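Local coordinates for RNA-binding protein, putative (Trypanosoma brucei, PDB 6E4O) that probably binds mRNA through its RNA recognition motif, the domain that makes up this fragment of a longer kinetoplastid RNA-editing protein, at residues A[29-34]-A[42-47]. Residues are numbered along the deposited sequence; the frame is centred on the assembly and turned at random.
Sequences EVTFCK and VVEFVT
Phe32 pairs with Glu44, and Cys33 with Val43, in the antiparallel hairpin of strands 30-36 and 40-45 of the RNA recognition motif, where strand 30-36 edges the sheet and strand 40-45 lies inside it. Paired backbone bonds join Lys34 to Val42, and Glu44 N donates to Phe32 O (2.9 Å). One step on, a classic bulge sets both Thr31 and Phe32 against Glu44. Glu44 O takes a firm bond from Thr31 N (2.8 Å, 158° at the hydrogen) and a weak one from Phe32 N (3.3 Å). Past the bulge, Val46 N donates to Glu29 O.

The buried face carries compact or apolar groups suited to close packing: Val30, Cys33 and Val43 pack against helix 17-24, Phe45 against helix 48-57. Val30 splits its branches: CG1 meets Val43 CG1 (3.7 Å), the two side chains crossing at about a right angle, while CG2 lies against Phe45 CE2 (3.8 Å). Cys33 SG rests on Val43 CG2.

On the other face, chi1 of -180° sets Phe32 CG anti to the backbone N, beside the carbonyl carbon, and the ring turns an edge toward Val42, with CD2 3.4 Å from Val42 O. At the bulge, Thr31 uses its branches differently: CG2 packs on Val46 CG2, whereas OG1 meets two waters, one hydrogen-bonded to Glu44 OE1 and the other to Phe45 O. Glu44 OE2 forms a salt bridge with Arg5 of the neighbouring strand.

The chemistry divides by face. Apolar contacts fasten the hairpin to the helices; the opposite face, with Val42 at a canonical RNP1 aromatic position and Glu44 tied to Arg5, is probably not a classical RNA-stacking platform. As in SRSF1 RRM2-like domains, helix 17-24 probably takes part in RNA binding.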
loop_
_atom_site.group_PDB
_atom_site.type_symbol
_atom_site.label_atom_id
_atom_site.label_comp_id
_atom_site.label_asym_id
_atom_site.label_seq_id
_atom_site.Cartn_x
_atom_site.Cartn_y
_atom_site.Cartn_z
ATOM N N GLU A 29 8.177 -6.852 2.816
ATOM C CA GLU A 29 8.194 -6.316 4.170
ATOM C C GLU A 29 7.973 -4.803 4.163
ATOM O O GLU A 29 8.580 -4.082 3.385
ATOM C CB GLU A 29 9.506 -6.674 4.873
ATOM C CG GLU A 29 9.609 -6.169 6.304
ATOM C CD GLU A 29 10.812 -6.741 7.042
ATOM O OE1 GLU A 29 11.645 -7.419 6.399
ATOM O OE2 GLU A 29 10.920 -6.517 8.267
ATOM N N VAL A 30 7.102 -4.336 5.043
ATOM C CA VAL A 30 6.733 -2.926 5.093
ATOM C C VAL A 30 7.435 -2.219 6.252
ATOM O O VAL A 30 7.373 -2.675 7.390
ATOM C CB VAL A 30 5.199 -2.784 5.240
ATOM C CG1 VAL A 30 4.802 -1.326 5.413
ATOM C CG2 VAL A 30 4.498 -3.408 4.036
ATOM N N THR A 31 8.104 -1.106 5.961
ATOM C CA THR A 31 8.842 -0.364 6.985
ATOM C C THR A 31 8.171 0.948 7.408
ATOM O O THR A 31 8.517 1.525 8.439
ATOM C CB THR A 31 10.270 -0.023 6.519
ATOM O OG1 THR A 31 10.197 0.807 5.359
ATOM C CG2 THR A 31 11.048 -1.285 6.181
ATOM N N PHE A 32 7.244 1.437 6.599
ATOM C CA PHE A 32 6.506 2.665 6.915
ATOM C C PHE A 32 5.113 2.473 6.356
ATOM O O PHE A 32 4.953 2.020 5.232
ATOM C CB PHE A 32 7.170 3.881 6.258
ATOM C CG PHE A 32 6.479 5.194 6.533
ATOM C CD1 PHE A 32 6.911 6.024 7.558
ATOM C CD2 PHE A 32 5.417 5.620 5.739
ATOM C CE1 PHE A 32 6.287 7.241 7.799
ATOM C CE2 PHE A 32 4.785 6.835 5.973
ATOM C CZ PHE A 32 5.225 7.648 7.006
ATOM N N CYS A 33 4.095 2.779 7.146
ATOM C CA CYS A 33 2.733 2.651 6.650
ATOM C C CYS A 33 1.854 3.600 7.438
ATOM O O CYS A 33 1.550 3.354 8.606
ATOM C CB CYS A 33 2.227 1.208 6.800
ATOM S SG CYS A 33 0.681 0.925 5.932
ATOM N N LYS A 34 1.465 4.696 6.805
ATOM C CA LYS A 34 0.631 5.683 7.474
ATOM C C LYS A 34 -0.550 6.067 6.603
ATOM O O LYS A 34 -0.399 6.283 5.395
ATOM C CB LYS A 34 1.451 6.933 7.786
ATOM C CG LYS A 34 0.650 8.000 8.517
ATOM C CD LYS A 34 1.340 8.460 9.791
ATOM C CE LYS A 34 1.451 7.326 10.788
ATOM N NZ LYS A 34 1.658 7.828 12.173
ATOM N N VAL A 42 0.734 6.374 2.570
ATOM C CA VAL A 42 2.081 6.261 2.017
ATOM C C VAL A 42 2.737 5.082 2.699
ATOM O O VAL A 42 2.661 4.947 3.915
ATOM C CB VAL A 42 2.917 7.526 2.273
ATOM C CG1 VAL A 42 4.370 7.316 1.820
ATOM C CG2 VAL A 42 2.302 8.703 1.559
ATOM N N VAL A 43 3.362 4.230 1.901
ATOM C CA VAL A 43 3.987 3.032 2.404
ATOM C C VAL A 43 5.413 2.966 1.885
ATOM O O VAL A 43 5.688 3.395 0.773
ATOM C CB VAL A 43 3.197 1.797 1.904
ATOM C CG1 VAL A 43 3.841 0.493 2.367
ATOM C CG2 VAL A 43 1.734 1.887 2.358
ATOM N N GLU A 44 6.322 2.435 2.695
ATOM C CA GLU A 44 7.654 2.119 2.218
ATOM C C GLU A 44 7.945 0.667 2.514
ATOM O O GLU A 44 7.503 0.123 3.533
ATOM C CB GLU A 44 8.708 3.005 2.876
ATOM C CG GLU A 44 8.576 4.464 2.514
ATOM C CD GLU A 44 9.854 5.234 2.774
ATOM O OE1 GLU A 44 10.634 4.812 3.656
ATOM O OE2 GLU A 44 10.087 6.247 2.084
ATOM N N PHE A 45 8.662 0.028 1.604
ATOM C CA PHE A 45 9.046 -1.362 1.766
ATOM C C PHE A 45 10.538 -1.411 2.033
ATOM O O PHE A 45 11.255 -0.437 1.786
ATOM C CB PHE A 45 8.748 -2.156 0.487
ATOM C CG PHE A 45 7.286 -2.297 0.180
ATOM C CD1 PHE A 45 6.616 -1.315 -0.534
ATOM C CD2 PHE A 45 6.588 -3.428 0.580
ATOM C CE1 PHE A 45 5.260 -1.448 -0.827
ATOM C CE2 PHE A 45 5.233 -3.569 0.293
ATOM C CZ PHE A 45 4.571 -2.581 -0.411
ATOM N N VAL A 46 11.005 -2.564 2.498
ATOM C CA VAL A 46 12.423 -2.765 2.754
ATOM C C VAL A 46 13.258 -2.626 1.489
ATOM O O VAL A 46 14.347 -2.058 1.519
ATOM C CB VAL A 46 12.674 -4.146 3.368
ATOM C CG1 VAL A 46 14.169 -4.375 3.577
ATOM C CG2 VAL A 46 11.934 -4.256 4.680
ATOM N N THR A 47 12.764 -3.147 0.372
ATOM C CA THR A 47 13.548 -3.096 -0.860
ATOM C C THR A 47 12.788 -2.446 -2.008
ATOM O O THR A 47 11.556 -2.409 -2.007
ATOM C CB THR A 47 13.991 -4.501 -1.312
ATOM O OG1 THR A 47 12.848 -5.234 -1.770
ATOM C CG2 THR A 47 14.649 -5.258 -0.161
HETATM O O HOH W 1 10.774 3.419 5.995
HETATM O O HOH W 2 12.460 1.213 3.468
#